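Local coordinates for cyclopropane mycolic acid synthase MmaA2 (Mycobacterium tuberculosis, PDB 1TPY), which converts a double bond at the distal position of alpha mycolic acids into a cis-cyclopropane ring, using a methylene group from S-adenosyl-L-methionine, at residues 31-36 against 237-242; 20-25 against 260-265; 142-147 against 208-213. All coordinates share one frame; numbering follows the deposited sequence.

Interaction 1 (31-36 against 237-242). With SAH (S-adenosyl-L-homocysteine), chain C; 16A (cetyl-trimethyl-ammonium), chain D; CO3 (carbonate ion), chain B.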
loop_
_atom_site.group_PDB
_atom_site.type_symbol
_atom_site.label_atom_id
_atom_site.label_comp_id
_atom_site.label_asym_id
_atom_site.label_seq_id
_atom_site.Cartn_x
_atom_site.Cartn_y
_atom_site.Cartn_z
ATOM N N GLN A 31 2.694 10.074 -7.073
ATOM C CA GLN A 31 2.685 8.671 -7.465
ATOM C C GLN A 31 2.353 7.751 -6.288
ATOM O O GLN A 31 2.841 6.621 -6.205
ATOM C CB GLN A 31 4.038 8.277 -8.073
ATOM C CG GLN A 31 4.543 9.213 -9.163
ATOM C CD GLN A 31 3.544 9.411 -10.291
ATOM O OE1 GLN A 31 3.047 8.448 -10.879
ATOM N NE2 GLN A 31 3.251 10.673 -10.603
ATOM N N THR A 32 1.534 8.244 -5.364
ATOM C CA THR A 32 1.115 7.429 -4.235
ATOM C C THR A 32 0.123 6.457 -4.860
ATOM O O THR A 32 -0.686 6.840 -5.701
ATOM C CB THR A 32 0.430 8.272 -3.144
ATOM O OG1 THR A 32 1.374 9.207 -2.605
ATOM C CG2 THR A 32 -0.072 7.377 -2.028
ATOM N N TYR A 33 0.199 5.195 -4.466
ATOM C CA TYR A 33 -0.656 4.180 -5.048
ATOM C C TYR A 33 -1.321 3.391 -3.933
ATOM O O TYR A 33 -1.001 2.229 -3.696
ATOM C CB TYR A 33 0.213 3.274 -5.923
ATOM C CG TYR A 33 -0.521 2.443 -6.950
ATOM C CD1 TYR A 33 0.177 1.542 -7.749
ATOM C CD2 TYR A 33 -1.901 2.553 -7.127
ATOM C CE1 TYR A 33 -0.469 0.769 -8.697
ATOM C CE2 TYR A 33 -2.566 1.779 -8.081
ATOM C CZ TYR A 33 -1.833 0.888 -8.862
ATOM O OH TYR A 33 -2.452 0.117 -9.816
ATOM N N SER A 34 -2.255 4.049 -3.253
ATOM C CA SER A 34 -2.982 3.468 -2.137
ATOM C C SER A 34 -4.122 4.417 -1.762
ATOM O O SER A 34 -4.143 5.568 -2.186
ATOM C CB SER A 34 -2.035 3.274 -0.947
ATOM O OG SER A 34 -1.292 4.460 -0.688
ATOM N N CYS A 35 -5.062 3.937 -0.958
ATOM C CA CYS A 35 -6.207 4.752 -0.568
ATOM C C CYS A 35 -5.876 6.122 0.037
ATOM O O CYS A 35 -5.134 6.228 1.016
ATOM C CB CYS A 35 -7.087 3.980 0.410
ATOM S SG CYS A 35 -8.596 4.884 0.864
ATOM N N ALA A 36 -6.460 7.165 -0.543
ATOM C CA ALA A 36 -6.245 8.530 -0.067
ATOM C C ALA A 36 -7.162 8.821 1.124
ATOM O O ALA A 36 -8.009 8.005 1.470
ATOM C CB ALA A 36 -6.517 9.514 -1.193
ATOM N N ASP A 237 -12.221 6.192 -8.116
ATOM C CA ASP A 237 -12.943 6.918 -9.159
ATOM C C ASP A 237 -11.994 7.934 -9.792
ATOM O O ASP A 237 -11.943 8.082 -11.016
ATOM C CB ASP A 237 -14.156 7.678 -8.589
ATOM C CG ASP A 237 -15.253 6.754 -8.074
ATOM O OD1 ASP A 237 -15.408 5.643 -8.613
ATOM O OD2 ASP A 237 -15.975 7.159 -7.138
ATOM N N LEU A 238 -11.249 8.640 -8.947
ATOM C CA LEU A 238 -10.314 9.648 -9.422
ATOM C C LEU A 238 -9.218 9.038 -10.298
ATOM O O LEU A 238 -8.865 9.604 -11.337
ATOM C CB LEU A 238 -9.720 10.406 -8.228
ATOM C CG LEU A 238 -10.742 11.312 -7.531
ATOM C CD1 LEU A 238 -10.233 11.723 -6.175
ATOM C CD2 LEU A 238 -11.018 12.543 -8.390
ATOM N N TRP A 239 -8.694 7.882 -9.895
ATOM C CA TRP A 239 -7.662 7.218 -10.686
ATOM C C TRP A 239 -8.268 6.783 -12.013
ATOM O O TRP A 239 -7.681 6.985 -13.067
ATOM C CB TRP A 239 -7.113 5.981 -9.967
ATOM C CG TRP A 239 -6.201 6.263 -8.825
ATOM C CD1 TRP A 239 -5.513 7.426 -8.576
ATOM C CD2 TRP A 239 -5.825 5.347 -7.796
ATOM N NE1 TRP A 239 -4.735 7.281 -7.453
ATOM C CE2 TRP A 239 -4.908 6.015 -6.953
ATOM C CE3 TRP A 239 -6.174 4.020 -7.501
ATOM C CZ2 TRP A 239 -4.337 5.403 -5.835
ATOM C CZ3 TRP A 239 -5.609 3.411 -6.392
ATOM C CH2 TRP A 239 -4.697 4.104 -5.570
ATOM N N ALA A 240 -9.449 6.179 -11.948
ATOM C CA ALA A 240 -10.128 5.716 -13.148
ATOM C C ALA A 240 -10.355 6.874 -14.121
ATOM O O ALA A 240 -10.051 6.770 -15.307
ATOM C CB ALA A 240 -11.462 5.085 -12.773
ATOM N N GLU A 241 -10.895 7.970 -13.603
ATOM C CA GLU A 241 -11.183 9.154 -14.403
ATOM C C GLU A 241 -9.933 9.734 -15.056
ATOM O O GLU A 241 -9.954 10.109 -16.230
ATOM C CB GLU A 241 -11.853 10.210 -13.525
ATOM C CG GLU A 241 -12.069 11.557 -14.190
ATOM C CD GLU A 241 -12.892 12.499 -13.318
ATOM O OE1 GLU A 241 -12.518 12.714 -12.144
ATOM O OE2 GLU A 241 -13.914 13.022 -13.807
ATOM N N ALA A 242 -8.843 9.811 -14.300
ATOM C CA ALA A 242 -7.606 10.353 -14.847
ATOM C C ALA A 242 -7.128 9.479 -15.996
ATOM O O ALA A 242 -6.780 9.986 -17.067
ATOM C CB ALA A 242 -6.541 10.433 -13.767
HETATM N N SAH C . 3.438 2.098 -0.073
HETATM C CA SAH C . 3.326 2.733 -1.387
HETATM C CB SAH C . 3.245 1.686 -2.527
HETATM C CG SAH C . 2.130 0.642 -2.465
HETATM S SD SAH C . 2.147 -0.506 -3.869
HETATM C C SAH C . 2.106 3.653 -1.445
HETATM O O SAH C . 1.301 3.622 -0.496
HETATM O OXT SAH C . 1.958 4.384 -2.442
HETATM C "C5'" SAH C . 2.690 -2.052 -3.094
HETATM C "C4'" SAH C . 4.167 -1.962 -2.682
HETATM O "O4'" SAH C . 4.560 -3.006 -1.759
HETATM C "C3'" SAH C . 5.133 -2.055 -3.862
HETATM O "O3'" SAH C . 6.178 -1.080 -3.689
HETATM C "C2'" SAH C . 5.659 -3.459 -3.776
HETATM O "O2'" SAH C . 6.925 -3.594 -4.445
HETATM C "C1'" SAH C . 5.725 -3.651 -2.296
HETATM N N9 SAH C . 5.805 -5.100 -1.839
HETATM C C8 SAH C . 5.017 -6.174 -2.104
HETATM N N7 SAH C . 5.354 -7.293 -1.546
HETATM C C5 SAH C . 6.497 -6.929 -0.826
HETATM C C6 SAH C . 7.392 -7.641 0.018
HETATM N N6 SAH C . 7.253 -8.938 0.282
HETATM N N1 SAH C . 8.440 -6.950 0.579
HETATM C C2 SAH C . 8.590 -5.630 0.316
HETATM N N3 SAH C . 7.816 -4.856 -0.461
HETATM C C4 SAH C . 6.775 -5.583 -1.005
HETATM C C1 16A D . -6.829 -0.276 -5.647
HETATM C C2 16A D . -6.701 -1.791 -5.497
HETATM C C3 16A D . -7.991 -2.381 -4.904
HETATM C C4 16A D . -7.998 -3.893 -4.723
HETATM C C5 16A D . -9.348 -4.324 -4.128
HETATM C C6 16A D . -9.514 -5.832 -3.881
HETATM C C7 16A D . -9.504 -6.791 -5.098
HETATM C C8 16A D . -9.197 -8.287 -4.842
HETATM C C9 16A D . -7.934 -8.618 -4.011
HETATM C C10 16A D . -6.574 -8.213 -4.627
HETATM C C11 16A D . -5.383 -8.107 -3.641
HETATM C C12 16A D . -4.178 -7.303 -4.153
HETATM C C13 16A D . -4.140 -5.887 -3.567
HETATM C C14 16A D . -2.993 -5.069 -4.158
HETATM C C15 16A D . -3.205 -3.609 -3.721
HETATM C C16 16A D . -2.148 -2.740 -4.431
HETATM N N1 16A D . -1.993 -1.224 -4.342
HETATM C C17 16A D . -1.113 -0.465 -5.015
HETATM C C18 16A D . -3.314 -0.534 -4.601
HETATM C C19 16A D . -1.652 -0.863 -2.913
HETATM C C CO3 B . -4.216 0.079 0.164
HETATM O O1 CO3 B . -4.708 1.474 0.355
HETATM O O2 CO3 B . -4.185 -0.464 -1.071
HETATM O O3 CO3 B . -3.805 -0.647 1.234
HETATM O O HOH W 1 -2.555 8.724 -6.157
#
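Tyr33 and Trp239 meet as a T-shaped pair: the CD2–CE2 edge of the tyrosine points at the face of the indole six-membered ring, with the planes at 75° and the centroids 5.2 Å apart. Tyr33 CD2 comes within 3.6 Å of Trp239 CH2. The tyrosine CG lies anti to the backbone N (chi1 -161°), which carries the ring back to the helix although its CB sets off across the line to it. The indole edge packs on the loop backbone, Trp239 CH2 lying 3.4 Å from Ser34 N. Among polar contacts, one water donates to Thr32 O and accepts from Trp239 NE1, linking the two. The loop 31-36 belongs to the cofactor site of a Rossmann-like methyltransferase fold, built on a largely parallel sheet, and grips the cofactor product: Tyr33 N donates almost straight (176°) to SAH OXT at 2.8 Å, and Ser34 OG donates to SAH O at 2.7 Å. Cys35 N hydrogen-bonds O1 of a carbonate, probably from the crystallisation liquor. The surfactant contacts the same tyrosine. Its methyl C17 sits 3.5 Å above the centre of the Tyr33 ring, a place where an electron-rich aromatic suits a quaternary ammonium, while Tyr33 OH is held by His15 and Tyr265.

Interaction 2 (20-25 against 260-265); sequences DDFFRL and ERYMKY. With 16A (cetyl-trimethyl-ammonium), chain D.
Phe22 and Tyr262 form the tight part of this contact. The phenylalanine presents its edge to the tyrosine face in a T-shaped stack, planes at 75° and centroids 5.1 Å apart, with Phe22 CE2 3.7 Å from Tyr262 CG and displaced from the ring centre toward the rim. With CG anti to the backbone N (chi1 -175°), the Phe22 ring is directed toward helix 256-275. Phe23 approaches the other end of the same tyrosine: its CZ lies 3.9 Å from Tyr262 OH and its CE2 4.0 Å from Tyr262 CE2, the two side chains crossing at about a right angle. Both phenylalanines thus meet the tyrosine from the same side of its ring plane, Phe22 over the CG end and Phe23 obliquely near the hydroxyl end. The nearest CA atoms, those of Phe23 and Tyr262, are 10.2 Å apart, so large rings are what meet. Leu243 of helix 229-245 packs against both Phe22 and Tyr262 and extends this buried cluster.

The solvent side is charged. Asp21 and Arg24 make a weak salt bridge, Arg24 NH2 to Asp21 OD2 at 3.4 Å, on the exposed flank of helix 20-24. Glu260 and Lys264 likewise lie on the exposed side of their helix, where long charged chains are at home; the extended Lys264 makes a cation-pi contact with Phe194.

Tyr265, almost one turn beyond Tyr262, leads inward to the ligand. Its ring edge meets the surfactant tail, Tyr265 CE1 lying 3.8 Å from 16A C2. The arrangement is an aromatic cluster between helices, beside the pocket that holds cetyl-trimethyl-ammonium, probably where the acyl chain of the substrate lies in this member of the CFA/CMAS family.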
loop_
_atom_site.group_PDB
_atom_site.type_symbol
_atom_site.label_atom_id
_atom_site.label_comp_id
_atom_site.label_asym_id
_atom_site.label_seq_id
_atom_site.Cartn_x
_atom_site.Cartn_y
_atom_site.Cartn_z
ATOM N N ASP A 20 6.419 3.381 -15.540
ATOM C CA ASP A 20 6.203 4.553 -14.703
ATOM C C ASP A 20 5.393 5.593 -15.458
ATOM O O ASP A 20 4.565 6.300 -14.881
ATOM C CB ASP A 20 7.543 5.145 -14.273
ATOM C CG ASP A 20 8.124 4.433 -13.078
ATOM O OD1 ASP A 20 7.617 3.340 -12.737
ATOM O OD2 ASP A 20 9.086 4.957 -12.482
ATOM N N ASP A 21 5.641 5.686 -16.758
ATOM C CA ASP A 21 4.922 6.629 -17.597
ATOM C C ASP A 21 3.432 6.300 -17.593
ATOM O O ASP A 21 2.593 7.195 -17.571
ATOM C CB ASP A 21 5.468 6.573 -19.026
ATOM C CG ASP A 21 6.818 7.247 -19.158
ATOM O OD1 ASP A 21 7.557 6.916 -20.107
ATOM O OD2 ASP A 21 7.136 8.119 -18.321
ATOM N N PHE A 22 3.111 5.011 -17.607
ATOM C CA PHE A 22 1.716 4.585 -17.607
ATOM C C PHE A 22 1.043 4.957 -16.296
ATOM O O PHE A 22 -0.052 5.521 -16.291
ATOM C CB PHE A 22 1.605 3.074 -17.822
ATOM C CG PHE A 22 0.190 2.589 -17.956
ATOM C CD1 PHE A 22 -0.510 2.762 -19.147
ATOM C CD2 PHE A 22 -0.465 2.004 -16.873
ATOM C CE1 PHE A 22 -1.844 2.361 -19.259
ATOM C CE2 PHE A 22 -1.799 1.601 -16.979
ATOM C CZ PHE A 22 -2.486 1.782 -18.174
ATOM N N PHE A 23 1.697 4.643 -15.181
ATOM C CA PHE A 23 1.135 4.958 -13.875
ATOM C C PHE A 23 1.002 6.458 -13.675
ATOM O O PHE A 23 0.067 6.919 -13.019
ATOM C CB PHE A 23 1.987 4.350 -12.754
ATOM C CG PHE A 23 1.800 2.865 -12.596
ATOM C CD1 PHE A 23 2.826 1.982 -12.905
ATOM C CD2 PHE A 23 0.577 2.349 -12.167
ATOM C CE1 PHE A 23 2.640 0.609 -12.799
ATOM C CE2 PHE A 23 0.380 0.975 -12.057
ATOM C CZ PHE A 23 1.416 0.101 -12.376
ATOM N N ARG A 24 1.925 7.225 -14.249
ATOM C CA ARG A 24 1.870 8.676 -14.108
ATOM C C ARG A 24 0.615 9.257 -14.753
ATOM O O ARG A 24 0.212 10.372 -14.446
ATOM C CB ARG A 24 3.117 9.324 -14.718
ATOM C CG ARG A 24 4.061 9.932 -13.682
ATOM C CD ARG A 24 5.124 10.817 -14.332
ATOM N NE ARG A 24 6.150 10.041 -15.020
ATOM C CZ ARG A 24 7.066 9.298 -14.405
ATOM N NH1 ARG A 24 7.087 9.222 -13.081
ATOM N NH2 ARG A 24 7.969 8.632 -15.115
ATOM N N LEU A 25 0.001 8.494 -15.648
ATOM C CA LEU A 25 -1.213 8.935 -16.332
ATOM C C LEU A 25 -2.412 9.065 -15.401
ATOM O O LEU A 25 -3.296 9.883 -15.649
ATOM C CB LEU A 25 -1.585 7.965 -17.456
ATOM C CG LEU A 25 -0.617 7.778 -18.626
ATOM C CD1 LEU A 25 -1.216 6.779 -19.605
ATOM C CD2 LEU A 25 -0.353 9.119 -19.319
ATOM N N GLU A 260 -7.895 -0.792 -21.311
ATOM C CA GLU A 260 -9.157 -1.386 -20.887
ATOM C C GLU A 260 -8.985 -2.277 -19.656
ATOM O O GLU A 260 -9.860 -2.318 -18.790
ATOM C CB GLU A 260 -9.789 -2.191 -22.033
ATOM C CG GLU A 260 -10.207 -1.348 -23.240
ATOM C CD GLU A 260 -11.303 -0.323 -22.930
ATOM O OE1 GLU A 260 -11.587 0.526 -23.804
ATOM O OE2 GLU A 260 -11.887 -0.359 -21.825
ATOM N N ARG A 261 -7.865 -2.989 -19.579
ATOM C CA ARG A 261 -7.613 -3.852 -18.432
ATOM C C ARG A 261 -7.596 -3.027 -17.138
ATOM O O ARG A 261 -8.250 -3.386 -16.160
ATOM C CB ARG A 261 -6.283 -4.591 -18.608
ATOM C CG ARG A 261 -5.897 -5.478 -17.436
ATOM C CD ARG A 261 -5.204 -6.738 -17.928
ATOM N NE ARG A 261 -3.963 -6.449 -18.636
ATOM C CZ ARG A 261 -3.597 -7.030 -19.775
ATOM N NH1 ARG A 261 -4.378 -7.932 -20.349
ATOM N NH2 ARG A 261 -2.443 -6.708 -20.341
ATOM N N TYR A 262 -6.858 -1.919 -17.138
ATOM C CA TYR A 262 -6.782 -1.072 -15.960
ATOM C C TYR A 262 -8.081 -0.327 -15.657
ATOM O O TYR A 262 -8.430 -0.149 -14.489
ATOM C CB TYR A 262 -5.600 -0.101 -16.071
ATOM C CG TYR A 262 -4.311 -0.718 -15.558
ATOM C CD1 TYR A 262 -3.705 -1.777 -16.236
ATOM C CD2 TYR A 262 -3.745 -0.299 -14.353
ATOM C CE1 TYR A 262 -2.566 -2.413 -15.722
ATOM C CE2 TYR A 262 -2.610 -0.923 -13.828
ATOM C CZ TYR A 262 -2.025 -1.981 -14.520
ATOM O OH TYR A 262 -0.898 -2.596 -14.017
ATOM N N MET A 263 -8.807 0.096 -16.692
ATOM C CA MET A 263 -10.078 0.778 -16.465
ATOM C C MET A 263 -11.043 -0.220 -15.836
ATOM O O MET A 263 -11.820 0.121 -14.948
ATOM C CB MET A 263 -10.669 1.304 -17.778
ATOM C CG MET A 263 -9.928 2.500 -18.370
ATOM S SD MET A 263 -9.745 3.856 -17.186
ATOM C CE MET A 263 -11.470 4.342 -16.977
ATOM N N LYS A 264 -10.985 -1.462 -16.302
ATOM C CA LYS A 264 -11.843 -2.518 -15.774
ATOM C C LYS A 264 -11.482 -2.763 -14.311
ATOM O O LYS A 264 -12.359 -2.937 -13.460
ATOM C CB LYS A 264 -11.645 -3.810 -16.580
ATOM C CG LYS A 264 -12.447 -5.008 -16.069
ATOM C CD LYS A 264 -12.208 -6.235 -16.942
ATOM C CE LYS A 264 -12.874 -7.480 -16.360
ATOM N NZ LYS A 264 -12.694 -8.670 -17.256
ATOM N N TYR A 265 -10.183 -2.770 -14.022
ATOM C CA TYR A 265 -9.718 -2.996 -12.660
ATOM C C TYR A 265 -10.050 -1.819 -11.746
ATOM O O TYR A 265 -10.588 -2.011 -10.660
ATOM C CB TYR A 265 -8.209 -3.300 -12.669
ATOM C CG TYR A 265 -7.346 -2.597 -11.632
ATOM C CD1 TYR A 265 -7.655 -2.637 -10.270
ATOM C CD2 TYR A 265 -6.179 -1.931 -12.020
ATOM C CE1 TYR A 265 -6.826 -2.034 -9.322
ATOM C CE2 TYR A 265 -5.340 -1.326 -11.081
ATOM C CZ TYR A 265 -5.671 -1.382 -9.736
ATOM O OH TYR A 265 -4.847 -0.774 -8.819
HETATM C C1 16A D . -6.829 -0.276 -5.647
HETATM C C2 16A D . -6.701 -1.791 -5.497
HETATM C C3 16A D . -7.991 -2.381 -4.904
HETATM C C4 16A D . -7.998 -3.893 -4.723
HETATM C C5 16A D . -9.348 -4.324 -4.128
HETATM C C6 16A D . -9.514 -5.832 -3.881
HETATM C C7 16A D . -9.504 -6.791 -5.098
HETATM C C8 16A D . -9.197 -8.287 -4.842
HETATM C C9 16A D . -7.934 -8.618 -4.011
HETATM C C10 16A D . -6.574 -8.213 -4.627
HETATM C C11 16A D . -5.383 -8.107 -3.641
HETATM C C12 16A D . -4.178 -7.303 -4.153
HETATM C C13 16A D . -4.140 -5.887 -3.567
HETATM C C14 16A D . -2.993 -5.069 -4.158
HETATM C C15 16A D . -3.205 -3.609 -3.721
HETATM C C16 16A D . -2.148 -2.740 -4.431
HETATM N N1 16A D . -1.993 -1.224 -4.342
HETATM C C17 16A D . -1.113 -0.465 -5.015
HETATM C C18 16A D . -3.314 -0.534 -4.601
HETATM C C19 16A D . -1.652 -0.863 -2.913
#

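Interaction 3 (142-147 against 208-213). With SAH (S-adenosyl-L-homocysteine), chain C.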
loop_
_atom_site.group_PDB
_atom_site.type_symbol
_atom_site.label_atom_id
_atom_site.label_comp_id
_atom_site.label_asym_id
_atom_site.label_seq_id
_atom_site.Cartn_x
_atom_site.Cartn_y
_atom_site.Cartn_z
ATOM N N PHE A 142 1.888 -9.823 0.491
ATOM C CA PHE A 142 2.663 -10.759 1.296
ATOM C C PHE A 142 2.260 -12.224 1.201
ATOM O O PHE A 142 3.120 -13.103 1.182
ATOM C CB PHE A 142 2.641 -10.328 2.767
ATOM C CG PHE A 142 3.335 -9.020 3.034
ATOM C CD1 PHE A 142 3.322 -8.469 4.308
ATOM C CD2 PHE A 142 3.967 -8.321 2.011
ATOM C CE1 PHE A 142 3.923 -7.237 4.564
ATOM C CE2 PHE A 142 4.570 -7.089 2.259
ATOM C CZ PHE A 142 4.546 -6.545 3.541
ATOM N N GLY A 143 0.960 -12.483 1.135
ATOM C CA GLY A 143 0.484 -13.853 1.077
ATOM C C GLY A 143 0.141 -14.294 2.488
ATOM O O GLY A 143 0.917 -14.065 3.415
ATOM N N HIS A 144 -1.019 -14.912 2.668
ATOM C CA HIS A 144 -1.434 -15.355 3.997
ATOM C C HIS A 144 -0.395 -16.251 4.659
ATOM O O HIS A 144 -0.177 -16.173 5.870
ATOM C CB HIS A 144 -2.772 -16.102 3.925
ATOM C CG HIS A 144 -3.927 -15.248 3.498
ATOM N ND1 HIS A 144 -3.821 -13.886 3.314
ATOM C CD2 HIS A 144 -5.217 -15.563 3.235
ATOM C CE1 HIS A 144 -4.996 -13.400 2.956
ATOM N NE2 HIS A 144 -5.861 -14.397 2.901
ATOM N N ASP A 145 0.244 -17.102 3.860
ATOM C CA ASP A 145 1.244 -18.030 4.370
ATOM C C ASP A 145 2.480 -17.355 4.956
ATOM O O ASP A 145 3.310 -18.015 5.573
ATOM C CB ASP A 145 1.654 -19.009 3.263
ATOM C CG ASP A 145 2.392 -18.332 2.126
ATOM O OD1 ASP A 145 2.073 -17.165 1.806
ATOM O OD2 ASP A 145 3.288 -18.977 1.540
ATOM N N ARG A 146 2.604 -16.042 4.780
ATOM C CA ARG A 146 3.756 -15.324 5.315
ATOM C C ARG A 146 3.414 -14.247 6.341
ATOM O O ARG A 146 4.309 -13.571 6.846
ATOM C CB ARG A 146 4.562 -14.695 4.177
ATOM C CG ARG A 146 5.223 -15.717 3.274
ATOM C CD ARG A 146 6.077 -15.065 2.212
ATOM N NE ARG A 146 6.737 -16.072 1.388
ATOM C CZ ARG A 146 7.617 -15.800 0.436
ATOM N NH1 ARG A 146 7.952 -14.542 0.182
ATOM N NH2 ARG A 146 8.163 -16.787 -0.261
ATOM N N HIS A 147 2.132 -14.083 6.652
ATOM C CA HIS A 147 1.719 -13.074 7.627
ATOM C C HIS A 147 2.468 -13.235 8.947
ATOM O O HIS A 147 3.057 -12.276 9.456
ATOM C CB HIS A 147 0.217 -13.165 7.893
ATOM C CG HIS A 147 -0.635 -12.673 6.766
ATOM N ND1 HIS A 147 -0.118 -12.298 5.543
ATOM C CD2 HIS A 147 -1.977 -12.519 6.669
ATOM C CE1 HIS A 147 -1.103 -11.936 4.741
ATOM N NE2 HIS A 147 -2.242 -12.062 5.399
ATOM N N ILE A 208 -9.903 -8.760 8.604
ATOM C CA ILE A 208 -9.534 -8.000 9.793
ATOM C C ILE A 208 -9.049 -8.896 10.931
ATOM O O ILE A 208 -8.019 -8.618 11.543
ATOM C CB ILE A 208 -10.712 -7.116 10.302
ATOM C CG1 ILE A 208 -10.899 -5.911 9.370
ATOM C CG2 ILE A 208 -10.440 -6.645 11.732
ATOM C CD1 ILE A 208 -12.162 -5.096 9.652
ATOM N N GLU A 209 -9.778 -9.970 11.209
ATOM C CA GLU A 209 -9.385 -10.872 12.284
ATOM C C GLU A 209 -8.013 -11.498 12.033
ATOM O O GLU A 209 -7.278 -11.772 12.976
ATOM C CB GLU A 209 -10.440 -11.970 12.487
ATOM C CG GLU A 209 -10.798 -12.735 11.223
ATOM C CD GLU A 209 -11.910 -13.731 11.448
ATOM O OE1 GLU A 209 -12.744 -13.491 12.344
ATOM O OE2 GLU A 209 -11.963 -14.746 10.728
ATOM N N MET A 210 -7.664 -11.714 10.768
ATOM C CA MET A 210 -6.361 -12.298 10.444
ATOM C C MET A 210 -5.227 -11.389 10.905
ATOM O O MET A 210 -4.251 -11.858 11.489
ATOM C CB MET A 210 -6.234 -12.546 8.940
ATOM C CG MET A 210 -6.929 -13.804 8.439
ATOM S SD MET A 210 -6.856 -13.922 6.625
ATOM C CE MET A 210 -5.104 -13.785 6.401
ATOM N N VAL A 211 -5.357 -10.092 10.629
ATOM C CA VAL A 211 -4.350 -9.111 11.035
ATOM C C VAL A 211 -4.264 -9.049 12.561
ATOM O O VAL A 211 -3.174 -9.103 13.132
ATOM C CB VAL A 211 -4.689 -7.697 10.504
ATOM C CG1 VAL A 211 -3.693 -6.681 11.053
ATOM C CG2 VAL A 211 -4.659 -7.688 8.983
ATOM N N GLU A 212 -5.417 -8.937 13.214
ATOM C CA GLU A 212 -5.469 -8.861 14.676
ATOM C C GLU A 212 -4.859 -10.091 15.335
ATOM O O GLU A 212 -3.964 -9.982 16.165
ATOM C CB GLU A 212 -6.914 -8.723 15.167
ATOM C CG GLU A 212 -7.660 -7.529 14.606
ATOM C CD GLU A 212 -9.089 -7.454 15.122
ATOM O OE1 GLU A 212 -9.802 -8.485 15.074
ATOM O OE2 GLU A 212 -9.501 -6.368 15.567
ATOM N N GLU A 213 -5.363 -11.260 14.963
ATOM C CA GLU A 213 -4.895 -12.511 15.529
ATOM C C GLU A 213 -3.412 -12.782 15.299
ATOM O O GLU A 213 -2.690 -13.094 16.241
ATOM C CB GLU A 213 -5.729 -13.667 14.976
ATOM C CG GLU A 213 -7.197 -13.585 15.363
ATOM C CD GLU A 213 -8.003 -14.736 14.805
ATOM O OE1 GLU A 213 -7.411 -15.609 14.136
ATOM O OE2 GLU A 213 -9.227 -14.769 15.034
HETATM N N SAH C . 3.438 2.098 -0.073
HETATM C CA SAH C . 3.326 2.733 -1.387
HETATM C CB SAH C . 3.245 1.686 -2.527
HETATM C CG SAH C . 2.130 0.642 -2.465
HETATM S SD SAH C . 2.147 -0.506 -3.869
HETATM C C SAH C . 2.106 3.653 -1.445
HETATM O O SAH C . 1.301 3.622 -0.496
HETATM O OXT SAH C . 1.958 4.384 -2.442
HETATM C "C5'" SAH C . 2.690 -2.052 -3.094
HETATM C "C4'" SAH C . 4.167 -1.962 -2.682
HETATM O "O4'" SAH C . 4.560 -3.006 -1.759
HETATM C "C3'" SAH C . 5.133 -2.055 -3.862
HETATM O "O3'" SAH C . 6.178 -1.080 -3.689
HETATM C "C2'" SAH C . 5.659 -3.459 -3.776
HETATM O "O2'" SAH C . 6.925 -3.594 -4.445
HETATM C "C1'" SAH C . 5.725 -3.651 -2.296
HETATM N N9 SAH C . 5.805 -5.100 -1.839
HETATM C C8 SAH C . 5.017 -6.174 -2.104
HETATM N N7 SAH C . 5.354 -7.293 -1.546
HETATM C C5 SAH C . 6.497 -6.929 -0.826
HETATM C C6 SAH C . 7.392 -7.641 0.018
HETATM N N6 SAH C . 7.253 -8.938 0.282
HETATM N N1 SAH C . 8.440 -6.950 0.579
HETATM C C2 SAH C . 8.590 -5.630 0.316
HETATM N N3 SAH C . 7.816 -4.856 -0.461
HETATM C C4 SAH C . 6.775 -5.583 -1.005
#
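The turn bearing His144 and His147 faces the first turns of helix 208-218, where Met210 sits; the backbones come nearest at His147 and Val211, with CA atoms 8.0 Å apart. Between helices 139-142 and 147-157 the chain turns at Gly143, whose positive phi of 95° is readily taken up by a residue without a side chain. Turn bonds follow, from Arg146 N to Gly143 O and from His147 N to His144 O. His147 points at helix 208-218, while the end of His144 swings near it.

Met210 bridges the gap. Its chain bends at the last torsion (chi3 55°), which brings the methyl over the His144 ring: CE stands 3.3 Å from the centroid and only 8° off the ring normal, a CH-pi contact. SD lies farther out over the same face, 4.1 Å from the centroid, adding a Met-aromatic contact. The same CE touches His147 CD2 at 3.4 Å, so one methyl serves two imidazoles. A thin, flexible thioether suits this insertion. Elsewhere in the segment, Phe142 turns its edge to the adenine of SAH, CE2 reaching C5 at 3.6 Å.

No hydrogen bond joins the two segments. Their cohesion is therefore dispersive and weakly polar, resting on a polarised S-methyl against imidazole pi density, and it would probably be weakened if His144 became positively charged.

How the interactions relate
Interactions 1 and 2 are buried neighbours, their centres 10 Å apart, and both rest on T-shaped aromatic pairs. They join where Tyr33 OH probably hydrogen-bonds Tyr265 OH at 2.7 Å and where the Phe23 and Tyr33 rings meet; both touch the bound surfactant. Interaction 1 adds polar chemistry because its loop also holds SAH, whereas interaction 2, between two helices, is apolar across its interface. Interaction 3 lies on the opposite side of the chain's centre, about 25 Å from interaction 1 between centres, is only partly buried, and uses a methionine against histidines. SAH links it to interaction 1, reached there at the carboxylate and here at the adenine.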